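Local coordinates for putative chromatin binding protein (Chaetomium thermophilum, PDB 6QP0), which binds adenine nucleotide and magnesium through a P-loop domain and, as Kti12, acts as a tRNA-dependent ATPase essential for tRNA modification by the Elongator complex, at residues G14-T17 with R18-L22; A112-A115 with A116-V120; K136-R139 with Y140-Y143; E209-V212 with F213-E216. All blocks are in the same frame, centred on the assembly; numbering follows the deposited sequence.

Interaction 1. Residues G14-T17 with R18-L22; sequences GKTT and RARQL. With MG (magnesium ion), chain D; ADP (adenosine-5'-diphosphate), chain B; AF3 (aluminum fluoride), chain C.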
loop_
_atom_site.group_PDB
_atom_site.type_symbol
_atom_site.label_atom_id
_atom_site.label_comp_id
_atom_site.label_asym_id
_atom_site.label_seq_id
_atom_site.Cartn_x
_atom_site.Cartn_y
_atom_site.Cartn_z
ATOM N N GLY A 14 3.815 -3.577 -8.448
ATOM C CA GLY A 14 4.191 -4.720 -7.645
ATOM C C GLY A 14 3.823 -4.639 -6.181
ATOM O O GLY A 14 4.391 -5.392 -5.381
ATOM N N LYS A 15 2.895 -3.757 -5.805
ATOM C CA LYS A 15 2.487 -3.647 -4.409
ATOM C C LYS A 15 1.958 -4.977 -3.888
ATOM O O LYS A 15 2.440 -5.502 -2.877
ATOM C CB LYS A 15 1.429 -2.551 -4.261
ATOM C CG LYS A 15 1.940 -1.145 -4.526
ATOM C CD LYS A 15 0.819 -0.116 -4.432
ATOM C CE LYS A 15 0.298 0.278 -5.807
ATOM N NZ LYS A 15 -0.159 -0.892 -6.606
ATOM N N THR A 16 0.955 -5.538 -4.570
ATOM C CA THR A 16 0.345 -6.778 -4.101
ATOM C C THR A 16 1.373 -7.900 -4.032
ATOM O O THR A 16 1.378 -8.693 -3.083
ATOM C CB THR A 16 -0.816 -7.173 -5.017
ATOM O OG1 THR A 16 -1.711 -6.064 -5.172
ATOM C CG2 THR A 16 -1.577 -8.354 -4.436
ATOM N N THR A 17 2.260 -7.977 -5.025
ATOM C CA THR A 17 3.261 -9.037 -5.045
ATOM C C THR A 17 4.195 -8.928 -3.846
ATOM O O THR A 17 4.452 -9.919 -3.152
ATOM C CB THR A 17 4.047 -8.978 -6.354
ATOM O OG1 THR A 17 3.137 -8.750 -7.440
ATOM C CG2 THR A 17 4.794 -10.282 -6.592
ATOM N N ARG A 18 4.707 -7.724 -3.579
ATOM C CA ARG A 18 5.564 -7.528 -2.415
ATOM C C ARG A 18 4.784 -7.658 -1.112
ATOM O O ARG A 18 5.323 -8.154 -0.116
ATOM C CB ARG A 18 6.242 -6.160 -2.486
ATOM C CG ARG A 18 7.694 -6.194 -2.959
ATOM C CD ARG A 18 7.833 -6.747 -4.370
ATOM N NE ARG A 18 9.145 -6.448 -4.938
ATOM C CZ ARG A 18 10.255 -7.139 -4.685
ATOM N NH1 ARG A 18 10.227 -8.180 -3.863
ATOM N NH2 ARG A 18 11.398 -6.784 -5.252
ATOM N N ALA A 19 3.521 -7.222 -1.093
ATOM C CA ALA A 19 2.726 -7.313 0.128
ATOM C C ALA A 19 2.519 -8.765 0.545
ATOM O O ALA A 19 2.565 -9.090 1.737
ATOM C CB ALA A 19 1.380 -6.615 -0.068
ATOM N N ARG A 20 2.282 -9.653 -0.423
ATOM C CA ARG A 20 2.170 -11.073 -0.112
ATOM C C ARG A 20 3.454 -11.589 0.523
ATOM O O ARG A 20 3.423 -12.256 1.565
ATOM C CB ARG A 20 1.842 -11.862 -1.379
ATOM C CG ARG A 20 0.452 -11.599 -1.932
ATOM C CD ARG A 20 0.331 -12.077 -3.370
ATOM N NE ARG A 20 -1.011 -11.872 -3.907
ATOM C CZ ARG A 20 -1.319 -11.931 -5.199
ATOM N NH1 ARG A 20 -0.379 -12.180 -6.099
ATOM N NH2 ARG A 20 -2.570 -11.734 -5.591
ATOM N N GLN A 21 4.599 -11.287 -0.097
ATOM C CA GLN A 21 5.883 -11.700 0.458
ATOM C C GLN A 21 6.054 -11.190 1.883
ATOM O O GLN A 21 6.491 -11.936 2.770
ATOM C CB GLN A 21 7.017 -11.187 -0.431
ATOM C CG GLN A 21 6.943 -11.665 -1.874
ATOM C CD GLN A 21 8.002 -11.030 -2.757
ATOM O OE1 GLN A 21 8.994 -10.487 -2.268
ATOM N NE2 GLN A 21 7.792 -11.090 -4.067
ATOM N N LEU A 22 5.715 -9.924 2.122
ATOM C CA LEU A 22 5.808 -9.376 3.470
ATOM C C LEU A 22 4.929 -10.154 4.438
ATOM O O LEU A 22 5.354 -10.469 5.557
ATOM C CB LEU A 22 5.415 -7.900 3.458
ATOM C CG LEU A 22 5.590 -7.143 4.775
ATOM C CD1 LEU A 22 7.059 -7.000 5.130
ATOM C CD2 LEU A 22 4.924 -5.778 4.694
HETATM MG MG MG D . -2.221 -4.113 -5.093
HETATM P PB ADP B . -0.101 -3.999 -8.189
HETATM O O1B ADP B . -1.132 -4.829 -7.456
HETATM O O2B ADP B . -0.788 -3.050 -9.130
HETATM O O3B ADP B . 0.717 -3.204 -7.200
HETATM P PA ADP B . 1.113 -6.593 -8.818
HETATM O O1A ADP B . -0.206 -7.309 -8.976
HETATM O O2A ADP B . 1.668 -6.825 -7.430
HETATM O O3A ADP B . 0.893 -4.977 -9.080
HETATM O "O5'" ADP B . 2.174 -7.151 -9.966
HETATM C "C5'" ADP B . 1.972 -6.736 -11.303
HETATM C "C4'" ADP B . 2.547 -7.641 -12.193
HETATM O "O4'" ADP B . 4.042 -7.436 -12.252
HETATM C "C3'" ADP B . 2.334 -9.151 -11.698
HETATM O "O3'" ADP B . 2.123 -10.054 -12.878
HETATM C "C2'" ADP B . 3.380 -9.454 -11.108
HETATM O "O2'" ADP B . 3.693 -10.881 -11.353
HETATM C "C1'" ADP B . 4.589 -8.495 -11.723
HETATM N N9 ADP B . 5.445 -8.095 -10.658
HETATM C C8 ADP B . 5.246 -7.350 -9.572
HETATM N N7 ADP B . 6.407 -7.304 -8.910
HETATM C C5 ADP B . 7.308 -8.023 -9.600
HETATM C C6 ADP B . 8.638 -8.301 -9.368
HETATM N N6 ADP B . 9.824 -8.154 -8.530
HETATM N N1 ADP B . 9.323 -9.050 -10.214
HETATM C C2 ADP B . 8.717 -9.549 -11.317
HETATM N N3 ADP B . 7.410 -9.283 -11.554
HETATM C C4 ADP B . 6.714 -8.519 -10.690
HETATM AL AL AF3 C . -2.892 -2.991 -8.505
HETATM F F1 AF3 C . -2.977 -3.612 -6.914
HETATM F F2 AF3 C . -3.155 -4.031 -9.835
HETATM F F3 AF3 C . -2.096 -1.506 -8.782
HETATM O O HOH W 1 -4.217 -5.222 -5.439
#
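The P-loop (Walker A motif) passes into helix 15-31 here, and the first turns of that helix hold the phosphates of ADP, the aluminium fluoride beside them and the magnesium ion. Gly14 occupies the N-cap position with a positive phi (102°), and its CA lies 3.3 Å from ADP O2A. Its carbonyl O receives Arg18 N, and the same i to i+4 pattern continues with Ala19 N on Lys15 O and Arg20 N on Thr16 O. The helix thus starts directly under the nucleotide, an arrangement that would favour the negative phosphates through its N-terminal amides.

Lys15 bends at its third and fourth torsions so that NZ curls back to ADP O3B at 2.5 Å and also donates to AF3 F3 at 3.0 Å. Thr16 turns OG1 beside its own backbone N (chi1 -52°), which brings this oxygen 2.0 Å from the magnesium ion; Asp130 completes the protein's share of the metal site. Thr17 N donates to ADP O2A over 2.7 Å, the secure bond to this oxygen; Thr17 OG1 lies close to it as well, at a distance too short to trust in detail.

The other branch of Thr16 looks along the helix: CG2 lies over one face of the Arg20 guanidinium, towards its rim, while Arg20 NH2 forms a salt bridge with Asp199. Two residues before Arg20, Arg18 spreads its guanidinium beside the adenine, whose N6 packs over one face. Arg18 NH1 makes a weak, bent hydrogen bond of 3.1 Å to Gln21 OE1.

Interaction 2. Residues A112-A115 with A116-V120; sequences ALYA and AVKRV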
loop_
_atom_site.group_PDB
_atom_site.type_symbol
_atom_site.label_atom_id
_atom_site.label_comp_id
_atom_site.label_asym_id
_atom_site.label_seq_id
_atom_site.Cartn_x
_atom_site.Cartn_y
_atom_site.Cartn_z
ATOM N N ALA A 112 -12.933 4.250 3.358
ATOM C CA ALA A 112 -13.040 2.804 3.520
ATOM C C ALA A 112 -11.737 2.217 4.044
ATOM O O ALA A 112 -11.736 1.416 4.987
ATOM C CB ALA A 112 -13.424 2.156 2.190
ATOM N N LEU A 113 -10.611 2.605 3.440
ATOM C CA LEU A 113 -9.315 2.118 3.898
ATOM C C LEU A 113 -9.069 2.517 5.346
ATOM O O LEU A 113 -8.653 1.693 6.169
ATOM C CB LEU A 113 -8.206 2.661 2.995
ATOM C CG LEU A 113 -8.185 2.166 1.548
ATOM C CD1 LEU A 113 -7.325 3.075 0.684
ATOM C CD2 LEU A 113 -7.682 0.733 1.474
ATOM N N TYR A 114 -9.331 3.782 5.679
ATOM C CA TYR A 114 -9.081 4.261 7.033
ATOM C C TYR A 114 -9.853 3.435 8.056
ATOM O O TYR A 114 -9.301 3.025 9.085
ATOM C CB TYR A 114 -9.450 5.743 7.135
ATOM C CG TYR A 114 -9.197 6.345 8.498
ATOM C CD1 TYR A 114 -10.180 6.328 9.480
ATOM C CD2 TYR A 114 -7.975 6.930 8.807
ATOM C CE1 TYR A 114 -9.954 6.876 10.728
ATOM C CE2 TYR A 114 -7.739 7.479 10.052
ATOM C CZ TYR A 114 -8.732 7.449 11.010
ATOM O OH TYR A 114 -8.506 7.995 12.253
ATOM N N ALA A 115 -11.133 3.169 7.782
ATOM C CA ALA A 115 -11.952 2.405 8.718
ATOM C C ALA A 115 -11.432 0.981 8.870
ATOM O O ALA A 115 -11.323 0.462 9.987
ATOM C CB ALA A 115 -13.407 2.399 8.251
ATOM N N ALA A 116 -11.112 0.329 7.749
ATOM C CA ALA A 116 -10.612 -1.041 7.805
ATOM C C ALA A 116 -9.383 -1.149 8.697
ATOM O O ALA A 116 -9.242 -2.114 9.456
ATOM C CB ALA A 116 -10.293 -1.538 6.395
ATOM N N VAL A 117 -8.477 -0.172 8.617
ATOM C CA VAL A 117 -7.276 -0.208 9.444
ATOM C C VAL A 117 -7.634 0.016 10.909
ATOM O O VAL A 117 -7.172 -0.713 11.796
ATOM C CB VAL A 117 -6.251 0.831 8.950
ATOM C CG1 VAL A 117 -5.043 0.869 9.871
ATOM C CG2 VAL A 117 -5.821 0.522 7.524
ATOM N N LYS A 118 -8.470 1.019 11.184
ATOM C CA LYS A 118 -8.801 1.344 12.567
ATOM C C LYS A 118 -9.448 0.167 13.285
ATOM O O LYS A 118 -9.274 0.010 14.499
ATOM C CB LYS A 118 -9.727 2.558 12.616
ATOM C CG LYS A 118 -9.726 3.269 13.960
ATOM C CD LYS A 118 -10.721 4.413 13.986
ATOM C CE LYS A 118 -10.329 5.466 15.010
ATOM N NZ LYS A 118 -10.090 4.886 16.360
ATOM N N ARG A 119 -10.189 -0.672 12.558
ATOM C CA ARG A 119 -10.877 -1.793 13.186
ATOM C C ARG A 119 -9.919 -2.856 13.706
ATOM O O ARG A 119 -10.287 -3.601 14.621
ATOM C CB ARG A 119 -11.853 -2.429 12.192
ATOM C CG ARG A 119 -13.060 -1.559 11.866
ATOM C CD ARG A 119 -13.726 -1.985 10.565
ATOM N NE ARG A 119 -14.798 -1.071 10.181
ATOM C CZ ARG A 119 -15.262 -0.934 8.941
ATOM N NH1 ARG A 119 -14.742 -1.647 7.952
ATOM N NH2 ARG A 119 -16.239 -0.074 8.692
ATOM N N VAL A 120 -8.708 -2.945 13.157
ATOM C CA VAL A 120 -7.787 -4.018 13.513
ATOM C C VAL A 120 -6.477 -3.461 14.053
ATOM O O VAL A 120 -5.858 -4.058 14.939
ATOM C CB VAL A 120 -7.521 -4.939 12.305
ATOM C CG1 VAL A 120 -8.767 -5.729 11.958
ATOM C CG2 VAL A 120 -7.049 -4.123 11.102
#
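Ala116 opens the second half of this helical segment by donating its N-H to Ala112 O at 3.0 Å in a nearly straight bond (168°). Its CB rests against the carbonyl oxygens of the preceding turn, 3.6 Å from Leu113 O. Val117 follows with a backbone bond to Leu113 O, and its CG2 comes within 3.4 Å of that same Leu113 O.

Lys118 N is bonded to Tyr114 O. Both residues hold CG anti to the backbone N, and the two side chains run side by side in the same direction, the lysine methylenes following the flank of the phenol. The touch is light, with Lys118 CD 4.2 Å from Tyr114 CE1, before the lysine bends at its last torsion.

Arg119 N reaches Ala115 O at 3.0 Å. Its CG lies beside the backbone N (chi1 -70°), and the chain, extended from CG to NE, folds back along the helix: CG passes 3.3 Å from Ala115 O, and the guanidinium comes to lie over the Ala115 methyl. That methyl sits beneath one face, displaced towards the rim, with CB 3.8 Å from Arg119 NH2. Val120 closes the segment with its N bonded to Val117 O, three residues back.

Helix 106-120 packs here on the parallel sheet, Ala116 and Val117 meeting Ile76 of strand 72-77 and Leu113 and Val117 meeting Leu129 of strand 125-130, while Tyr114 and Lys118 lean on Glu145 of helix 136-148.

Interaction 3. Residues K136-R139 with Y140-Y143; sequences KGWR and YQLY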
loop_
_atom_site.group_PDB
_atom_site.type_symbol
_atom_site.label_atom_id
_atom_site.label_comp_id
_atom_site.label_asym_id
_atom_site.label_seq_id
_atom_site.Cartn_x
_atom_site.Cartn_y
_atom_site.Cartn_z
ATOM N N LYS A 136 0.746 12.390 0.086
ATOM C CA LYS A 136 1.415 12.667 1.352
ATOM C C LYS A 136 0.405 12.939 2.458
ATOM O O LYS A 136 0.556 12.447 3.583
ATOM C CB LYS A 136 2.369 13.851 1.192
ATOM C CG LYS A 136 3.547 13.569 0.273
ATOM C CD LYS A 136 4.414 14.803 0.072
ATOM C CE LYS A 136 5.561 14.519 -0.891
ATOM N NZ LYS A 136 6.434 15.710 -1.099
ATOM N N GLY A 137 -0.631 13.724 2.161
ATOM C CA GLY A 137 -1.665 13.968 3.152
ATOM C C GLY A 137 -2.319 12.686 3.629
ATOM O O GLY A 137 -2.488 12.467 4.831
ATOM N N TRP A 138 -2.697 11.817 2.688
ATOM C CA TRP A 138 -3.278 10.532 3.062
ATOM C C TRP A 138 -2.297 9.721 3.900
ATOM O O TRP A 138 -2.663 9.168 4.944
ATOM C CB TRP A 138 -3.699 9.769 1.807
ATOM C CG TRP A 138 -4.042 8.333 2.045
ATOM C CD1 TRP A 138 -3.461 7.249 1.460
ATOM C CD2 TRP A 138 -5.040 7.821 2.937
ATOM N NE1 TRP A 138 -4.038 6.093 1.925
ATOM C CE2 TRP A 138 -5.009 6.417 2.834
ATOM C CE3 TRP A 138 -5.959 8.414 3.809
ATOM C CZ2 TRP A 138 -5.859 5.595 3.570
ATOM C CZ3 TRP A 138 -6.802 7.596 4.539
ATOM C CH2 TRP A 138 -6.746 6.202 4.415
ATOM N N ARG A 139 -1.036 9.652 3.464
ATOM C CA ARG A 139 -0.022 8.969 4.260
ATOM C C ARG A 139 0.147 9.630 5.622
ATOM O O ARG A 139 0.511 8.961 6.595
ATOM C CB ARG A 139 1.312 8.938 3.511
ATOM C CG ARG A 139 1.342 7.993 2.310
ATOM C CD ARG A 139 2.775 7.715 1.841
ATOM N NE ARG A 139 3.449 8.916 1.351
ATOM C CZ ARG A 139 3.518 9.279 0.072
ATOM N NH1 ARG A 139 2.959 8.537 -0.875
ATOM N NH2 ARG A 139 4.156 10.393 -0.263
ATOM N N TYR A 140 -0.116 10.937 5.713
ATOM C CA TYR A 140 -0.050 11.612 7.004
ATOM C C TYR A 140 -1.226 11.218 7.888
ATOM O O TYR A 140 -1.070 11.067 9.106
ATOM C CB TYR A 140 -0.012 13.127 6.810
ATOM C CG TYR A 140 -0.061 13.898 8.110
ATOM C CD1 TYR A 140 1.086 14.090 8.868
ATOM C CD2 TYR A 140 -1.256 14.431 8.583
ATOM C CE1 TYR A 140 1.047 14.790 10.058
ATOM C CE2 TYR A 140 -1.303 15.134 9.772
ATOM C CZ TYR A 140 -0.148 15.309 10.505
ATOM O OH TYR A 140 -0.186 16.006 11.691
ATOM N N GLN A 141 -2.413 11.051 7.296
ATOM C CA GLN A 141 -3.557 10.567 8.061
ATOM C C GLN A 141 -3.266 9.192 8.647
ATOM O O GLN A 141 -3.519 8.938 9.830
ATOM C CB GLN A 141 -4.804 10.512 7.177
ATOM C CG GLN A 141 -5.225 11.838 6.560
ATOM C CD GLN A 141 -6.483 11.707 5.712
ATOM O OE1 GLN A 141 -7.363 10.898 6.010
ATOM N NE2 GLN A 141 -6.566 12.495 4.646
ATOM N N LEU A 142 -2.727 8.286 7.824
ATOM C CA LEU A 142 -2.403 6.947 8.301
ATOM C C LEU A 142 -1.354 6.998 9.400
ATOM O O LEU A 142 -1.430 6.247 10.381
ATOM C CB LEU A 142 -1.919 6.084 7.138
ATOM C CG LEU A 142 -2.959 5.796 6.054
ATOM C CD1 LEU A 142 -2.312 5.199 4.818
ATOM C CD2 LEU A 142 -4.031 4.864 6.595
ATOM N N TYR A 143 -0.359 7.873 9.251
ATOM C CA TYR A 143 0.629 8.066 10.307
ATOM C C TYR A 143 -0.050 8.460 11.613
ATOM O O TYR A 143 0.192 7.852 12.662
ATOM C CB TYR A 143 1.648 9.121 9.864
ATOM C CG TYR A 143 2.522 9.680 10.965
ATOM C CD1 TYR A 143 3.615 8.970 11.442
ATOM C CD2 TYR A 143 2.263 10.930 11.511
ATOM C CE1 TYR A 143 4.419 9.486 12.445
ATOM C CE2 TYR A 143 3.059 11.453 12.511
ATOM C CZ TYR A 143 4.135 10.729 12.974
ATOM O OH TYR A 143 4.928 11.252 13.971
#
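Trp138 swings its CG anti to the backbone N (chi1 168°), and Leu142, one turn further on, places its CG beside its own N; the two side chains thereby meet on the same flank of helix 136-148. The leucine lies over one face of the indole. CD1 makes a CH-pi contact 3.8 Å from the centroid of the Trp138 five-membered ring, 29° off the normal, while CD2 lies above the CZ2-CH2 rim of the six-membered ring, 3.6 Å from Trp138 CZ2.

Gln141 meets the same indole differently. Extended beyond CG, it brings its amide to the benzo edge at about a right angle, the two planes 86° apart, and OE1 lies close to the ring plane, 3.6 Å from Trp138 CE3. The indole is therefore packed on one face by the leucine and flanked at an edge by the glutamine amide. Its NE1 is bonded to Asn133 OD1, which fixes the rotation of the ring.

Backbone bonds of the i to i+4 kind run from Tyr140 N to Lys136 O at 2.7 Å through to Tyr143 N to Arg139 O at 3.0 Å. Tyr140 CB lies against this backbone, 3.2 Å from Gly137 O, and its ring meets that of Trp224 edge-to-face. Arg139, bent at chi3, carries its guanidinium away to a salt bridge with Asp225.

Leu142 also reaches Leu4 and Val6 of strand 4-9, and Trp138 covers Leu113 of helix 106-120, an arrangement characteristic of the three-layered alpha/beta fold of P-loop NTPases, in which amphipathic helices pack against a parallel sheet.

Interaction 4. Residues E209-V212 with F213-E216; sequences ENLV and FRYE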
loop_
_atom_site.group_PDB
_atom_site.type_symbol
_atom_site.label_atom_id
_atom_site.label_comp_id
_atom_site.label_asym_id
_atom_site.label_seq_id
_atom_site.Cartn_x
_atom_site.Cartn_y
_atom_site.Cartn_z
ATOM N N GLU A 209 -2.274 6.567 -16.555
ATOM C CA GLU A 209 -1.297 7.626 -16.782
ATOM C C GLU A 209 -1.456 8.750 -15.765
ATOM O O GLU A 209 -0.479 9.188 -15.146
ATOM C CB GLU A 209 -1.428 8.178 -18.204
ATOM C CG GLU A 209 -1.077 7.193 -19.310
ATOM C CD GLU A 209 0.354 6.696 -19.226
ATOM O OE1 GLU A 209 0.695 5.735 -19.950
ATOM O OE2 GLU A 209 1.137 7.266 -18.440
ATOM N N ASN A 210 -2.687 9.241 -15.584
ATOM C CA ASN A 210 -2.908 10.347 -14.659
ATOM C C ASN A 210 -2.533 9.971 -13.231
ATOM O O ASN A 210 -2.103 10.834 -12.457
ATOM C CB ASN A 210 -4.368 10.803 -14.726
ATOM C CG ASN A 210 -4.794 11.193 -16.131
ATOM O OD1 ASN A 210 -5.827 10.744 -16.629
ATOM N ND2 ASN A 210 -3.992 12.027 -16.779
ATOM N N LEU A 211 -2.680 8.693 -12.859
ATOM C CA LEU A 211 -2.283 8.257 -11.524
ATOM C C LEU A 211 -0.779 8.414 -11.320
ATOM O O LEU A 211 -0.333 8.956 -10.302
ATOM C CB LEU A 211 -2.701 6.805 -11.290
ATOM C CG LEU A 211 -3.963 6.577 -10.460
ATOM C CD1 LEU A 211 -4.304 5.098 -10.422
ATOM C CD2 LEU A 211 -3.800 7.124 -9.047
ATOM N N VAL A 212 0.022 7.933 -12.275
ATOM C CA VAL A 212 1.470 8.070 -12.157
ATOM C C VAL A 212 1.857 9.539 -12.055
ATOM O O VAL A 212 2.668 9.929 -11.208
ATOM C CB VAL A 212 2.180 7.397 -13.345
ATOM C CG1 VAL A 212 3.682 7.616 -13.232
ATOM C CG2 VAL A 212 1.848 5.923 -13.411
ATOM N N PHE A 213 1.292 10.375 -12.933
ATOM C CA PHE A 213 1.646 11.789 -12.940
ATOM C C PHE A 213 1.467 12.424 -11.564
ATOM O O PHE A 213 2.303 13.227 -11.134
ATOM C CB PHE A 213 0.807 12.538 -13.981
ATOM C CG PHE A 213 0.770 14.029 -13.771
ATOM C CD1 PHE A 213 1.778 14.839 -14.264
ATOM C CD2 PHE A 213 -0.272 14.618 -13.070
ATOM C CE1 PHE A 213 1.747 16.209 -14.065
ATOM C CE2 PHE A 213 -0.305 15.984 -12.866
ATOM C CZ PHE A 213 0.704 16.780 -13.366
ATOM N N ARG A 214 0.384 12.081 -10.858
ATOM C CA ARG A 214 0.068 12.693 -9.576
ATOM C C ARG A 214 0.543 11.861 -8.383
ATOM O O ARG A 214 0.117 12.115 -7.251
ATOM C CB ARG A 214 -1.437 12.965 -9.468
ATOM C CG ARG A 214 -2.334 11.757 -9.195
ATOM C CD ARG A 214 -3.778 12.228 -9.016
ATOM N NE ARG A 214 -4.709 11.142 -8.719
ATOM C CZ ARG A 214 -5.260 10.354 -9.636
ATOM N NH1 ARG A 214 -4.965 10.520 -10.921
ATOM N NH2 ARG A 214 -6.100 9.398 -9.266
ATOM N N TYR A 215 1.424 10.887 -8.608
ATOM C CA TYR A 215 2.013 10.149 -7.495
ATOM C C TYR A 215 3.004 11.041 -6.760
ATOM O O TYR A 215 3.791 11.766 -7.376
ATOM C CB TYR A 215 2.707 8.877 -7.988
ATOM C CG TYR A 215 3.316 8.050 -6.871
ATOM C CD1 TYR A 215 2.594 7.040 -6.252
ATOM C CD2 TYR A 215 4.614 8.287 -6.435
ATOM C CE1 TYR A 215 3.141 6.293 -5.228
ATOM C CE2 TYR A 215 5.173 7.543 -5.414
ATOM C CZ TYR A 215 4.433 6.547 -4.815
ATOM O OH TYR A 215 4.986 5.803 -3.796
ATOM N N GLU A 216 2.952 10.998 -5.434
ATOM C CA GLU A 216 3.796 11.825 -4.581
ATOM C C GLU A 216 4.832 10.926 -3.921
ATOM O O GLU A 216 4.490 10.090 -3.078
ATOM C CB GLU A 216 2.957 12.559 -3.538
ATOM C CG GLU A 216 1.832 13.384 -4.134
ATOM C CD GLU A 216 1.068 14.161 -3.083
ATOM O OE1 GLU A 216 1.323 13.942 -1.882
ATOM O OE2 GLU A 216 0.217 14.992 -3.459
#
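Arg214 folds back over the end of helix 205-213 and meets Leu211 with its guanidinium. Its CB lies 3.7 Å from Asn210 O. The first torsion (chi1 76°) sets CG between the backbone N and the carbonyl carbon, so that CG presses on the last turn, 3.4 Å from Asn210 O. From there the chain runs extended past the same carbonyl through CD to NE, which is bonded to the hydroxyl of Tyr134. At CZ the flat group spreads over the leucine: Leu211 CD2 lies beneath one face, towards the rim, 3.6 Å from Arg214 CZ. Arg214 NH1 comes within 3.3 Å of Asn210 O, with Asn210 CB at the guanidinium edge. Arg214 NH2 passes 3.2 Å from Leu211 CD2 and hydrogen-bonds Tyr88 O.

The backbone unwinds here. Arg214 N still donates to Asn210 O at 3.2 Å, but Tyr215 N turns to Val212 O at 3.0 Å, approaching from well above the carbonyl plane.

The segment leads out of helix 205-213 toward strand 228-231: Leu211 rests on Pro11 and Leu132, Tyr215 OH bonds Thr8 of strand 4-9, and Glu216 bonds Lys136 and Arg139 of helix 136-148.

How the interactions relate
Interaction 1 is the buried one and works by phosphate and metal chemistry at the start of helix 15-31; interactions 2 and 3 are partly buried, and interaction 4 is a surface contact where a helix ends. Interactions 2 and 3 lie on adjacent helices that touch, Leu113 CB packing 3.8 Å from Trp138 CZ2, so both contribute apolar side chains to the same interhelical seam. Interaction 3 joins interaction 4 by polar contacts, with Glu216 meeting the first turn of helix 136-148. Guanidinium groups recur over aliphatic carbon in 14-22, 112-120 and 209-216, whereas Arg139 in 136-143 turns its guanidinium to polar partners, among them Asp225 and Glu216 O.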